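Local coordinates for protein GH3 beta-N-acetylglucosaminidase (Paenibacillaceae, PDB 6K5J) that hydrolyses terminal beta-linked N-acetylglucosamine residues as a glycoside hydrolase of family 3, probably in the breakdown of chitin-derived sugars, at residues 39-44 / 304-309; 33-38 / 67-72; 17-22 / 74-79; 292-297 / 330-335. All coordinates share one frame; numbering follows the deposited sequence.

Contact 1: residues 39-44 / 304-309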
loop_
_atom_site.group_PDB
_atom_site.type_symbol
_atom_site.label_atom_id
_atom_site.label_comp_id
_atom_site.label_asym_id
_atom_site.label_seq_id
_atom_site.Cartn_x
_atom_site.Cartn_y
_atom_site.Cartn_z
ATOM N N THR A 39 -13.945 -24.593 -6.501
ATOM C CA THR A 39 -14.279 -25.933 -6.991
ATOM C C THR A 39 -14.986 -25.907 -8.339
ATOM O O THR A 39 -14.800 -26.823 -9.145
ATOM C CB THR A 39 -15.146 -26.677 -5.975
ATOM O OG1 THR A 39 -16.434 -26.058 -5.893
ATOM C CG2 THR A 39 -14.485 -26.674 -4.599
ATOM N N GLU A 40 -15.792 -24.889 -8.615
ATOM C CA GLU A 40 -16.525 -24.849 -9.873
ATOM C C GLU A 40 -15.886 -23.943 -10.908
ATOM O O GLU A 40 -15.886 -24.276 -12.091
ATOM C CB GLU A 40 -17.970 -24.417 -9.623
ATOM C CG GLU A 40 -18.662 -25.366 -8.651
ATOM C CD GLU A 40 -20.105 -25.002 -8.389
ATOM O OE1 GLU A 40 -20.660 -24.170 -9.142
ATOM O OE2 GLU A 40 -20.686 -25.555 -7.427
ATOM N N ASP A 41 -15.327 -22.810 -10.498
ATOM C CA ASP A 41 -14.690 -21.920 -11.454
ATOM C C ASP A 41 -13.178 -22.093 -11.510
ATOM O O ASP A 41 -12.539 -21.486 -12.370
ATOM C CB ASP A 41 -15.047 -20.470 -11.130
ATOM C CG ASP A 41 -16.555 -20.231 -11.154
ATOM O OD1 ASP A 41 -17.200 -20.639 -12.143
ATOM O OD2 ASP A 41 -17.087 -19.645 -10.189
ATOM N N HIS A 42 -12.603 -22.903 -10.626
ATOM C CA HIS A 42 -11.187 -23.270 -10.695
ATOM C C HIS A 42 -10.274 -22.048 -10.588
ATOM O O HIS A 42 -9.228 -21.982 -11.241
ATOM C CB HIS A 42 -10.877 -24.056 -11.979
ATOM C CG HIS A 42 -11.850 -25.159 -12.276
ATOM N ND1 HIS A 42 -11.881 -26.338 -11.560
ATOM C CD2 HIS A 42 -12.820 -25.265 -13.217
ATOM C CE1 HIS A 42 -12.829 -27.122 -12.046
ATOM N NE2 HIS A 42 -13.411 -26.497 -13.054
ATOM N N VAL A 43 -10.659 -21.067 -9.761
ATOM C CA VAL A 43 -9.862 -19.846 -9.679
ATOM C C VAL A 43 -8.436 -20.171 -9.239
ATOM O O VAL A 43 -8.182 -21.119 -8.486
ATOM C CB VAL A 43 -10.463 -18.786 -8.737
ATOM C CG1 VAL A 43 -11.765 -18.220 -9.314
ATOM C CG2 VAL A 43 -10.642 -19.357 -7.313
ATOM N N GLY A 44 -7.497 -19.359 -9.707
ATOM C CA GLY A 44 -6.093 -19.587 -9.420
ATOM C C GLY A 44 -5.634 -18.920 -8.143
ATOM O O GLY A 44 -4.618 -19.315 -7.559
ATOM N N ARG A 304 -19.038 -9.677 -10.919
ATOM C CA ARG A 304 -17.981 -9.226 -11.811
ATOM C C ARG A 304 -16.886 -10.275 -11.952
ATOM O O ARG A 304 -16.267 -10.382 -13.022
ATOM C CB ARG A 304 -17.411 -7.906 -11.301
ATOM C CG ARG A 304 -18.353 -6.714 -11.498
ATOM C CD ARG A 304 -17.996 -5.577 -10.562
ATOM N NE ARG A 304 -18.668 -4.335 -10.938
ATOM C CZ ARG A 304 -18.270 -3.124 -10.558
ATOM N NH1 ARG A 304 -17.209 -2.982 -9.771
ATOM N NH2 ARG A 304 -18.941 -2.050 -10.957
ATOM N N GLN A 305 -16.638 -11.061 -10.897
ATOM C CA GLN A 305 -15.677 -12.156 -10.998
ATOM C C GLN A 305 -16.156 -13.196 -12.005
ATOM O O GLN A 305 -15.392 -13.641 -12.867
ATOM C CB GLN A 305 -15.451 -12.791 -9.621
ATOM C CG GLN A 305 -14.821 -11.839 -8.612
ATOM C CD GLN A 305 -15.079 -12.233 -7.171
ATOM O OE1 GLN A 305 -15.798 -13.193 -6.897
ATOM N NE2 GLN A 305 -14.502 -11.472 -6.236
ATOM N N LYS A 306 -17.431 -13.587 -11.917
ATOM C CA LYS A 306 -17.994 -14.534 -12.882
ATOM C C LYS A 306 -18.040 -13.943 -14.288
ATOM O O LYS A 306 -17.862 -14.670 -15.273
ATOM C CB LYS A 306 -19.398 -14.967 -12.439
ATOM C CG LYS A 306 -19.844 -16.331 -12.982
ATOM C CD LYS A 306 -19.274 -17.475 -12.148
ATOM C CE LYS A 306 -19.908 -18.823 -12.501
ATOM N NZ LYS A 306 -19.216 -19.532 -13.620
ATOM N N ALA A 307 -18.275 -12.634 -14.407
ATOM C CA ALA A 307 -18.284 -12.019 -15.730
ATOM C C ALA A 307 -16.912 -12.119 -16.390
ATOM O O ALA A 307 -16.814 -12.423 -17.585
ATOM C CB ALA A 307 -18.733 -10.562 -15.641
ATOM N N ALA A 308 -15.842 -11.869 -15.627
ATOM C CA ALA A 308 -14.489 -12.013 -16.165
ATOM C C ALA A 308 -14.211 -13.452 -16.582
ATOM O O ALA A 308 -13.680 -13.707 -17.669
ATOM C CB ALA A 308 -13.462 -11.556 -15.127
ATOM N N LEU A 309 -14.551 -14.405 -15.718
ATOM C CA LEU A 309 -14.328 -15.814 -16.025
ATOM C C LEU A 309 -15.087 -16.233 -17.281
ATOM O O LEU A 309 -14.539 -16.926 -18.151
ATOM C CB LEU A 309 -14.749 -16.680 -14.833
ATOM C CG LEU A 309 -13.816 -16.763 -13.622
ATOM C CD1 LEU A 309 -14.596 -17.135 -12.345
ATOM C CD2 LEU A 309 -12.683 -17.750 -13.874
#
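Asp41 and Lys306 form the one salt bridge between the loop 39-44 and the helix segment 304-309, with Lys306 NZ 2.7 Å from Asp41 OD1. The ammonium comes in on the syn side of the carboxylate but 30° out of its plane. To get there the lysine chain leaves with CG anti to the backbone N (chi1 -155°) and bends at chi2 and again at chi4, which lays its CD and CE against the carboxylate, Lys306 CE 3.3 Å from Asp41 OD1. Asp41 OD2 is buried without a polar partner in the model, so OD1 carries the polar side of the contact.

The apolar part is made by Leu309. Leu309 CD1 sits 3.6 Å from Asp41 CB, the two side chains crossing at about a right angle, and the same methyl meets Val43 CG1 more loosely at 4.3 Å. With an alanine here instead of Asp41, the Lys306 ammonium is likely to lose its carboxylate partner and turn more loosely.

Leu309 also reaches Val21 on strand 21-23, and Val43 packs back on Leu37. A helix laid over the turn that leads from helix 32-39 into strand 45-47 fits the outer layer of the TIM-barrel-type domain of family 3 enzymes.

Contact 2: residues 33-38 / 67-72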
loop_
_atom_site.group_PDB
_atom_site.type_symbol
_atom_site.label_atom_id
_atom_site.label_comp_id
_atom_site.label_asym_id
_atom_site.label_seq_id
_atom_site.Cartn_x
_atom_site.Cartn_y
_atom_site.Cartn_z
ATOM N N ASP A 33 -19.497 -18.697 -1.707
ATOM C CA ASP A 33 -18.933 -18.107 -2.916
ATOM C C ASP A 33 -17.482 -18.539 -3.109
ATOM O O ASP A 33 -17.058 -18.852 -4.228
ATOM C CB ASP A 33 -19.012 -16.580 -2.854
ATOM C CG ASP A 33 -20.391 -16.050 -3.169
ATOM O OD1 ASP A 33 -21.262 -16.846 -3.553
ATOM O OD2 ASP A 33 -20.592 -14.831 -3.023
ATOM N N ALA A 34 -16.701 -18.539 -2.031
ATOM C CA ALA A 34 -15.306 -18.954 -2.144
ATOM C C ALA A 34 -15.210 -20.418 -2.571
ATOM O O ALA A 34 -14.379 -20.784 -3.418
ATOM C CB ALA A 34 -14.595 -18.724 -0.811
ATOM N N ARG A 35 -16.093 -21.254 -2.029
ATOM C CA ARG A 35 -16.099 -22.674 -2.366
ATOM C C ARG A 35 -16.408 -22.900 -3.845
ATOM O O ARG A 35 -15.771 -23.735 -4.502
ATOM C CB ARG A 35 -17.112 -23.385 -1.469
ATOM C CG ARG A 35 -17.037 -24.889 -1.474
ATOM C CD ARG A 35 -17.975 -25.468 -0.411
ATOM N NE ARG A 35 -17.673 -24.945 0.920
ATOM C CZ ARG A 35 -16.792 -25.494 1.751
ATOM N NH1 ARG A 35 -16.126 -26.585 1.385
ATOM N NH2 ARG A 35 -16.572 -24.953 2.945
ATOM N N LYS A 36 -17.372 -22.154 -4.389
ATOM C CA LYS A 36 -17.745 -22.302 -5.795
ATOM C C LYS A 36 -16.673 -21.727 -6.722
ATOM O O LYS A 36 -16.388 -22.296 -7.786
ATOM C CB LYS A 36 -19.103 -21.632 -6.038
ATOM C CG LYS A 36 -20.274 -22.488 -5.505
ATOM C CD LYS A 36 -21.674 -22.006 -5.925
ATOM C CE LYS A 36 -22.414 -23.067 -6.726
ATOM N NZ LYS A 36 -23.407 -23.867 -5.968
ATOM N N LEU A 37 -16.071 -20.599 -6.338
ATOM C CA LEU A 37 -14.964 -20.051 -7.118
ATOM C C LEU A 37 -13.834 -21.065 -7.246
ATOM O O LEU A 37 -13.244 -21.220 -8.322
ATOM C CB LEU A 37 -14.448 -18.763 -6.470
ATOM C CG LEU A 37 -15.318 -17.499 -6.568
ATOM C CD1 LEU A 37 -14.804 -16.424 -5.624
ATOM C CD2 LEU A 37 -15.359 -16.995 -7.985
ATOM N N ILE A 38 -13.523 -21.766 -6.157
ATOM C CA ILE A 38 -12.415 -22.710 -6.175
ATOM C C ILE A 38 -12.810 -23.996 -6.888
ATOM O O ILE A 38 -12.101 -24.458 -7.787
ATOM C CB ILE A 38 -11.924 -22.989 -4.745
ATOM C CG1 ILE A 38 -11.297 -21.735 -4.131
ATOM C CG2 ILE A 38 -10.931 -24.153 -4.750
ATOM C CD1 ILE A 38 -11.099 -21.846 -2.616
ATOM N N GLN A 67 -6.938 -23.802 0.928
ATOM C CA GLN A 67 -6.061 -24.751 0.252
ATOM C C GLN A 67 -6.621 -26.166 0.316
ATOM O O GLN A 67 -6.485 -26.941 -0.640
ATOM C CB GLN A 67 -4.664 -24.689 0.866
ATOM C CG GLN A 67 -3.999 -23.322 0.711
ATOM C CD GLN A 67 -3.495 -23.052 -0.682
ATOM O OE1 GLN A 67 -3.815 -23.778 -1.642
ATOM N NE2 GLN A 67 -2.712 -21.984 -0.817
ATOM N N GLN A 68 -7.261 -26.514 1.430
ATOM C CA GLN A 68 -7.867 -27.834 1.550
ATOM C C GLN A 68 -9.030 -27.996 0.584
ATOM O O GLN A 68 -9.205 -29.063 -0.012
ATOM C CB GLN A 68 -8.324 -28.057 2.990
ATOM C CG GLN A 68 -9.024 -29.379 3.235
ATOM C CD GLN A 68 -9.464 -29.508 4.680
ATOM O OE1 GLN A 68 -9.531 -28.512 5.408
ATOM N NE2 GLN A 68 -9.770 -30.730 5.104
ATOM N N ILE A 69 -9.839 -26.945 0.423
ATOM C CA ILE A 69 -10.944 -26.985 -0.531
ATOM C C ILE A 69 -10.418 -27.217 -1.937
ATOM O O ILE A 69 -10.989 -27.999 -2.711
ATOM C CB ILE A 69 -11.771 -25.686 -0.438
ATOM C CG1 ILE A 69 -12.569 -25.660 0.871
ATOM C CG2 ILE A 69 -12.693 -25.521 -1.649
ATOM C CD1 ILE A 69 -13.145 -24.278 1.236
ATOM N N ALA A 70 -9.319 -26.548 -2.291
ATOM C CA ALA A 70 -8.740 -26.762 -3.609
ATOM C C ALA A 70 -8.152 -28.164 -3.724
ATOM O O ALA A 70 -8.337 -28.835 -4.744
ATOM C CB ALA A 70 -7.674 -25.708 -3.904
ATOM N N ALA A 71 -7.449 -28.622 -2.687
ATOM C CA ALA A 71 -6.792 -29.925 -2.768
ATOM C C ALA A 71 -7.817 -31.039 -2.890
ATOM O O ALA A 71 -7.686 -31.934 -3.734
ATOM C CB ALA A 71 -5.896 -30.149 -1.550
ATOM N N GLU A 72 -8.868 -30.982 -2.068
ATOM C CA GLU A 72 -9.865 -32.044 -2.037
ATOM C C GLU A 72 -10.745 -32.067 -3.279
ATOM O O GLU A 72 -11.408 -33.079 -3.524
ATOM C CB GLU A 72 -10.719 -31.905 -0.780
ATOM C CG GLU A 72 -9.945 -32.248 0.486
ATOM C CD GLU A 72 -10.764 -32.099 1.746
ATOM O OE1 GLU A 72 -11.920 -31.622 1.669
ATOM O OE2 GLU A 72 -10.242 -32.458 2.818
#
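Ile38 and Ile69 meet through their gamma methyls, CG2 to CG2 at 3.8 Å, with the two side chains crossing at about a right angle. Ile38 CG2 also presses on the next residue of the second helix, 3.6 Å from Ala70 CA and 3.7 Å from Ala70 CB; the small alanine lets it come down close to the helix backbone. In both isoleucines CG2 stands anti to the backbone N, which turns this methyl toward the other helix.

The other branch of Ile69 serves Arg35. Its CD1 lies over one face of the guanidinium, toward the rim, and Arg35 NH1 is 3.7 Å from Ile69 CG1. The arginine bends at chi3 (-57°), bringing its flat head across the isoleucine; its charge has a long, weak ion pair with Glu65. Cutting Ile69 back to an alanine is likely to open a gap beside Ile38 and take away the apolar group over the Arg35 guanidinium.

Further out, Ile69 touches Ala30 and Ile38 touches Leu78, while on the exposed side Gln68 NE2 donates to Glu72 OE2 at 2.9 Å. The axes of 33-38 and 67-72 approach to 9.8 Å at a crossing angle of -38°, their N-to-C directions broadly alike, as expected for successive outer helices of a beta/alpha barrel.

Contact 3: residues 17-22 / 74-79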
loop_
_atom_site.group_PDB
_atom_site.type_symbol
_atom_site.label_atom_id
_atom_site.label_comp_id
_atom_site.label_asym_id
_atom_site.label_seq_id
_atom_site.Cartn_x
_atom_site.Cartn_y
_atom_site.Cartn_z
ATOM N N VAL A 17 -8.468 -21.413 -17.767
ATOM C CA VAL A 17 -9.034 -20.071 -17.696
ATOM C C VAL A 17 -9.155 -19.632 -16.243
ATOM O O VAL A 17 -8.854 -18.484 -15.899
ATOM C CB VAL A 17 -10.384 -20.022 -18.439
ATOM C CG1 VAL A 17 -11.225 -18.823 -17.984
ATOM C CG2 VAL A 17 -10.150 -19.970 -19.952
ATOM N N GLY A 18 -9.585 -20.542 -15.366
ATOM C CA GLY A 18 -9.699 -20.203 -13.956
ATOM C C GLY A 18 -8.381 -19.784 -13.326
ATOM O O GLY A 18 -8.360 -18.919 -12.442
ATOM N N GLN A 19 -7.267 -20.381 -13.772
ATOM C CA GLN A 19 -5.954 -20.006 -13.248
ATOM C C GLN A 19 -5.665 -18.523 -13.443
ATOM O O GLN A 19 -4.891 -17.939 -12.677
ATOM C CB GLN A 19 -4.853 -20.829 -13.919
ATOM C CG GLN A 19 -4.695 -22.222 -13.357
ATOM C CD GLN A 19 -4.367 -22.214 -11.876
ATOM O OE1 GLN A 19 -3.289 -21.774 -11.463
ATOM N NE2 GLN A 19 -5.306 -22.691 -11.065
ATOM N N LEU A 20 -6.268 -17.905 -14.458
ATOM C CA LEU A 20 -6.005 -16.513 -14.802
ATOM C C LEU A 20 -6.760 -15.512 -13.935
ATOM O O LEU A 20 -6.643 -14.306 -14.178
ATOM C CB LEU A 20 -6.363 -16.268 -16.264
ATOM C CG LEU A 20 -5.849 -17.304 -17.269
ATOM C CD1 LEU A 20 -6.241 -16.897 -18.671
ATOM C CD2 LEU A 20 -4.345 -17.441 -17.148
ATOM N N VAL A 21 -7.515 -15.952 -12.935
ATOM C CA VAL A 21 -8.351 -15.042 -12.155
ATOM C C VAL A 21 -7.989 -15.148 -10.679
ATOM O O VAL A 21 -7.830 -16.251 -10.147
ATOM C CB VAL A 21 -9.845 -15.329 -12.378
ATOM C CG1 VAL A 21 -10.703 -14.449 -11.463
ATOM C CG2 VAL A 21 -10.190 -15.116 -13.856
ATOM N N MET A 22 -7.849 -13.998 -10.025
ATOM C CA MET A 22 -7.734 -13.919 -8.576
ATOM C C MET A 22 -8.946 -13.167 -8.049
ATOM O O MET A 22 -9.259 -12.071 -8.536
ATOM C CB MET A 22 -6.443 -13.210 -8.148
ATOM C CG MET A 22 -6.343 -13.010 -6.633
ATOM S SD MET A 22 -4.722 -12.373 -6.165
ATOM C CE MET A 22 -3.760 -13.891 -6.002
ATOM N N ASP A 74 -9.322 -31.503 -6.312
ATOM C CA ASP A 74 -8.336 -31.748 -7.366
ATOM C C ASP A 74 -8.075 -30.502 -8.201
ATOM O O ASP A 74 -7.941 -30.565 -9.426
ATOM C CB ASP A 74 -8.753 -32.931 -8.242
ATOM C CG ASP A 74 -8.735 -34.236 -7.472
ATOM O OD1 ASP A 74 -7.712 -34.511 -6.799
ATOM O OD2 ASP A 74 -9.750 -34.963 -7.504
ATOM N N ASN A 75 -7.987 -29.359 -7.534
ATOM C CA ASN A 75 -7.607 -28.117 -8.182
ATOM C C ASN A 75 -6.183 -27.723 -7.803
ATOM O O ASN A 75 -5.635 -28.162 -6.792
ATOM C CB ASN A 75 -8.593 -27.002 -7.822
ATOM C CG ASN A 75 -9.867 -27.086 -8.635
ATOM O OD1 ASN A 75 -9.861 -26.820 -9.835
ATOM N ND2 ASN A 75 -10.963 -27.468 -7.989
ATOM N N VAL A 76 -5.584 -26.890 -8.648
ATOM C CA VAL A 76 -4.213 -26.424 -8.422
ATOM C C VAL A 76 -4.154 -25.656 -7.106
ATOM O O VAL A 76 -5.122 -24.944 -6.767
ATOM C CB VAL A 76 -3.761 -25.548 -9.609
ATOM C CG1 VAL A 76 -2.393 -24.962 -9.389
ATOM C CG2 VAL A 76 -3.786 -26.367 -10.900
ATOM N N PRO A 77 -3.089 -25.783 -6.302
ATOM C CA PRO A 77 -2.981 -24.965 -5.084
ATOM C C PRO A 77 -3.079 -23.479 -5.402
ATOM O O PRO A 77 -2.746 -23.035 -6.501
ATOM C CB PRO A 77 -1.595 -25.320 -4.530
ATOM C CG PRO A 77 -1.312 -26.684 -5.074
ATOM C CD PRO A 77 -1.966 -26.730 -6.434
ATOM N N LEU A 78 -3.546 -22.710 -4.418
ATOM C CA LEU A 78 -3.911 -21.313 -4.636
ATOM C C LEU A 78 -2.779 -20.349 -4.306
ATOM O O LEU A 78 -2.055 -20.525 -3.320
ATOM C CB LEU A 78 -5.114 -20.943 -3.770
ATOM C CG LEU A 78 -6.427 -21.679 -4.023
ATOM C CD1 LEU A 78 -7.342 -21.474 -2.831
ATOM C CD2 LEU A 78 -7.065 -21.143 -5.295
ATOM N N LEU A 79 -2.662 -19.298 -5.114
ATOM C CA LEU A 79 -2.046 -18.071 -4.628
ATOM C C LEU A 79 -3.019 -17.360 -3.688
ATOM O O LEU A 79 -4.218 -17.272 -3.959
ATOM C CB LEU A 79 -1.664 -17.155 -5.799
ATOM C CG LEU A 79 -0.487 -17.640 -6.656
ATOM C CD1 LEU A 79 -0.442 -16.884 -7.991
ATOM C CD2 LEU A 79 0.827 -17.486 -5.884
HETATM O O HOH W 1 -5.504 -22.588 -8.268
#
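Gln19 brings its amide up to Val76, with Gln19 NE2 3.6 Å from Val76 CB and the two side chains crossing at about a right angle. The glutamine is folded: CG lies beside the backbone N (chi1 -80°), and a second bend at chi2 (-59°) turns the amide toward the valine. The amide lies against CB, with Val76 CG1 3.9 Å from Gln19 OE1 and Val76 CG2 4.0 Å from Gln19 NE2. It is held at each end, since Gln19 OE1 accepts from Lys337, and Gln19 NE2 donates to a water 2.8 Å away that in turn lies 2.8 Å from Val76 O.

Both segments run into parallel strands, 21-23 and 79-81, on the two flanks of strand 45-47; Gly44 bonds by its backbone to Val21 and to Leu79. They belong to the TIM-barrel-type domain of the family. Just ahead, Asp74 closes helix 56-72 with a Schellman motif.

Met22 makes the second touch. Its chain runs extended through chi1 and chi2, then turns at chi3 (-86°), so that the terminal methyl, not the sulfur, reaches across: Met22 CE is 3.9 Å from Leu79 CB and 4.0 Å from Leu79 O. Phe134 also lies against the Met22 side chain.

Contact 4: residues 292-297 / 330-335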
loop_
_atom_site.group_PDB
_atom_site.type_symbol
_atom_site.label_atom_id
_atom_site.label_comp_id
_atom_site.label_asym_id
_atom_site.label_seq_id
_atom_site.Cartn_x
_atom_site.Cartn_y
_atom_site.Cartn_z
ATOM N N GLY A 292 -1.237 -8.815 -22.577
ATOM C CA GLY A 292 -0.076 -9.510 -22.057
ATOM C C GLY A 292 -0.144 -9.928 -20.597
ATOM O O GLY A 292 0.789 -10.564 -20.102
ATOM N N ALA A 293 -1.228 -9.590 -19.896
ATOM C CA ALA A 293 -1.347 -9.940 -18.483
ATOM C C ALA A 293 -1.627 -11.429 -18.298
ATOM O O ALA A 293 -2.230 -12.086 -19.150
ATOM C CB ALA A 293 -2.463 -9.127 -17.812
ATOM N N ASP A 294 -1.201 -11.953 -17.146
ATOM C CA ASP A 294 -1.447 -13.345 -16.781
ATOM C C ASP A 294 -2.555 -13.514 -15.768
ATOM O O ASP A 294 -3.260 -14.530 -15.797
ATOM C CB ASP A 294 -0.193 -13.978 -16.171
ATOM C CG ASP A 294 1.012 -13.815 -17.043
ATOM O OD1 ASP A 294 0.945 -14.265 -18.204
ATOM O OD2 ASP A 294 2.005 -13.224 -16.571
ATOM N N LEU A 295 -2.679 -12.580 -14.830
ATOM C CA LEU A 295 -3.546 -12.764 -13.678
ATOM C C LEU A 295 -4.499 -11.582 -13.600
ATOM O O LEU A 295 -4.060 -10.434 -13.454
ATOM C CB LEU A 295 -2.734 -12.902 -12.387
ATOM C CG LEU A 295 -3.520 -13.318 -11.141
ATOM C CD1 LEU A 295 -4.246 -14.666 -11.339
ATOM C CD2 LEU A 295 -2.592 -13.385 -9.922
ATOM N N ILE A 296 -5.790 -11.878 -13.687
ATOM C CA ILE A 296 -6.869 -10.892 -13.709
ATOM C C ILE A 296 -7.391 -10.734 -12.288
ATOM O O ILE A 296 -7.914 -11.688 -11.703
ATOM C CB ILE A 296 -8.003 -11.350 -14.644
ATOM C CG1 ILE A 296 -7.510 -11.546 -16.080
ATOM C CG2 ILE A 296 -9.215 -10.429 -14.536
ATOM C CD1 ILE A 296 -6.587 -10.491 -16.601
ATOM N N LEU A 297 -7.265 -9.538 -11.723
ATOM C CA LEU A 297 -7.662 -9.289 -10.343
ATOM C C LEU A 297 -9.074 -8.703 -10.316
ATOM O O LEU A 297 -9.324 -7.644 -10.907
ATOM C CB LEU A 297 -6.672 -8.347 -9.664
ATOM C CG LEU A 297 -6.953 -7.980 -8.207
ATOM C CD1 LEU A 297 -7.006 -9.231 -7.317
ATOM C CD2 LEU A 297 -5.899 -7.006 -7.709
ATOM N N VAL A 330 -0.699 -19.627 -18.024
ATOM C CA VAL A 330 -0.791 -20.738 -17.076
ATOM C C VAL A 330 0.599 -21.215 -16.681
ATOM O O VAL A 330 0.864 -21.500 -15.507
ATOM C CB VAL A 330 -1.634 -21.883 -17.674
ATOM C CG1 VAL A 330 -1.481 -23.159 -16.841
ATOM C CG2 VAL A 330 -3.103 -21.470 -17.759
ATOM N N GLY A 331 1.518 -21.292 -17.649
ATOM C CA GLY A 331 2.867 -21.735 -17.337
ATOM C C GLY A 331 3.572 -20.818 -16.357
ATOM O O GLY A 331 4.254 -21.280 -15.438
ATOM N N ARG A 332 3.413 -19.506 -16.532
ATOM C CA ARG A 332 4.040 -18.566 -15.610
ATOM C C ARG A 332 3.437 -18.672 -14.215
ATOM O O ARG A 332 4.163 -18.618 -13.216
ATOM C CB ARG A 332 3.905 -17.141 -16.141
ATOM C CG ARG A 332 4.537 -16.909 -17.499
ATOM C CD ARG A 332 4.333 -15.458 -17.893
ATOM N NE ARG A 332 4.989 -15.080 -19.140
ATOM C CZ ARG A 332 4.359 -14.646 -20.233
ATOM N NH1 ARG A 332 3.030 -14.527 -20.256
ATOM N NH2 ARG A 332 5.066 -14.303 -21.306
ATOM N N LEU A 333 2.110 -18.839 -14.125
ATOM C CA LEU A 333 1.468 -18.950 -12.817
ATOM C C LEU A 333 1.846 -20.252 -12.111
ATOM O O LEU A 333 2.132 -20.254 -10.909
ATOM C CB LEU A 333 -0.051 -18.823 -12.966
ATOM C CG LEU A 333 -0.463 -17.418 -13.398
ATOM C CD1 LEU A 333 -1.812 -17.434 -14.136
ATOM C CD2 LEU A 333 -0.481 -16.482 -12.188
ATOM N N LEU A 334 1.869 -21.367 -12.840
ATOM C CA LEU A 334 2.267 -22.627 -12.219
ATOM C C LEU A 334 3.728 -22.595 -11.766
ATOM O O LEU A 334 4.072 -23.179 -10.731
ATOM C CB LEU A 334 2.018 -23.781 -13.195
ATOM C CG LEU A 334 0.557 -24.074 -13.552
ATOM C CD1 LEU A 334 0.439 -25.299 -14.443
ATOM C CD2 LEU A 334 -0.294 -24.263 -12.306
ATOM N N ALA A 335 4.600 -21.911 -12.520
ATOM C CA ALA A 335 6.006 -21.822 -12.127
ATOM C C ALA A 335 6.166 -21.024 -10.839
ATOM O O ALA A 335 6.933 -21.412 -9.951
ATOM C CB ALA A 335 6.839 -21.195 -13.248
HETATM O O HOH W 2 2.035 -12.316 -22.181
#
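Asp294 OD1 takes a hydrogen bond from Arg332 NH1 at 2.9 Å, the charged link between the turn before strand 296-298 and helix 323-339. Asp294 OD1 offers its syn lone pair, with an N-H...O angle of 147°, and the carboxylate and guanidinium planes are 47° apart. Arg332, extended from CG to NE, crosses the aspartate at about a right angle, its CD 3.5 Å from Asp294 OD2. Ser329 OG also bonds to OD1, while Arg256 and Val265 N hold OD2, so several donors fix the rotation of this buried group. Such a cluster would probably stabilise its negative charge.

Close packing lies beside this link: Leu333 CD1 comes to 3.6 Å from Asp294 O, a buried carbonyl oxygen with no polar partner in the model. Contact is looser at the other branch, where Leu333 CD2 is 4.2 Å from Leu295 CB. Beyond the salt bridge the join is made by water, one molecule donating to Gly292 O at 3.0 Å and accepting from NH1 of Arg332, a partly exposed residue.

Asp262 pairs with Arg332 NE as well. Helix 323-339 lies against the entry to strand 296-298, with Leu333 also on Val264 of strand 264-266 and Leu295 on Met22 of strand 21-23.

How the contacts relate
All four contacts lie on one side of the chain's centre, and each is largely buried. Contacts 3 and 4 reach the same parallel sheet, where strands 21-23 and 296-298 are neighbours, with probable backbone bonds from Ile296 N to Leu20 O, just before strand 21-23, and from Met22 N to Ile296 O. Contact 1 abuts contact 3 where Gly44 O meets Leu79 N, and His42 with Asn75 adds a side-chain bond. Contact 2, purely helix on helix, lies about 19 Å from contact 4, centre to centre, and has the exposed Arg35 at its margin. Its chemistry is mainly apolar; contacts 1 and 4 each combine a salt bridge with leucine packing, whereas contact 3 has no ion pair between its segments and, like contact 4, includes a bridging water.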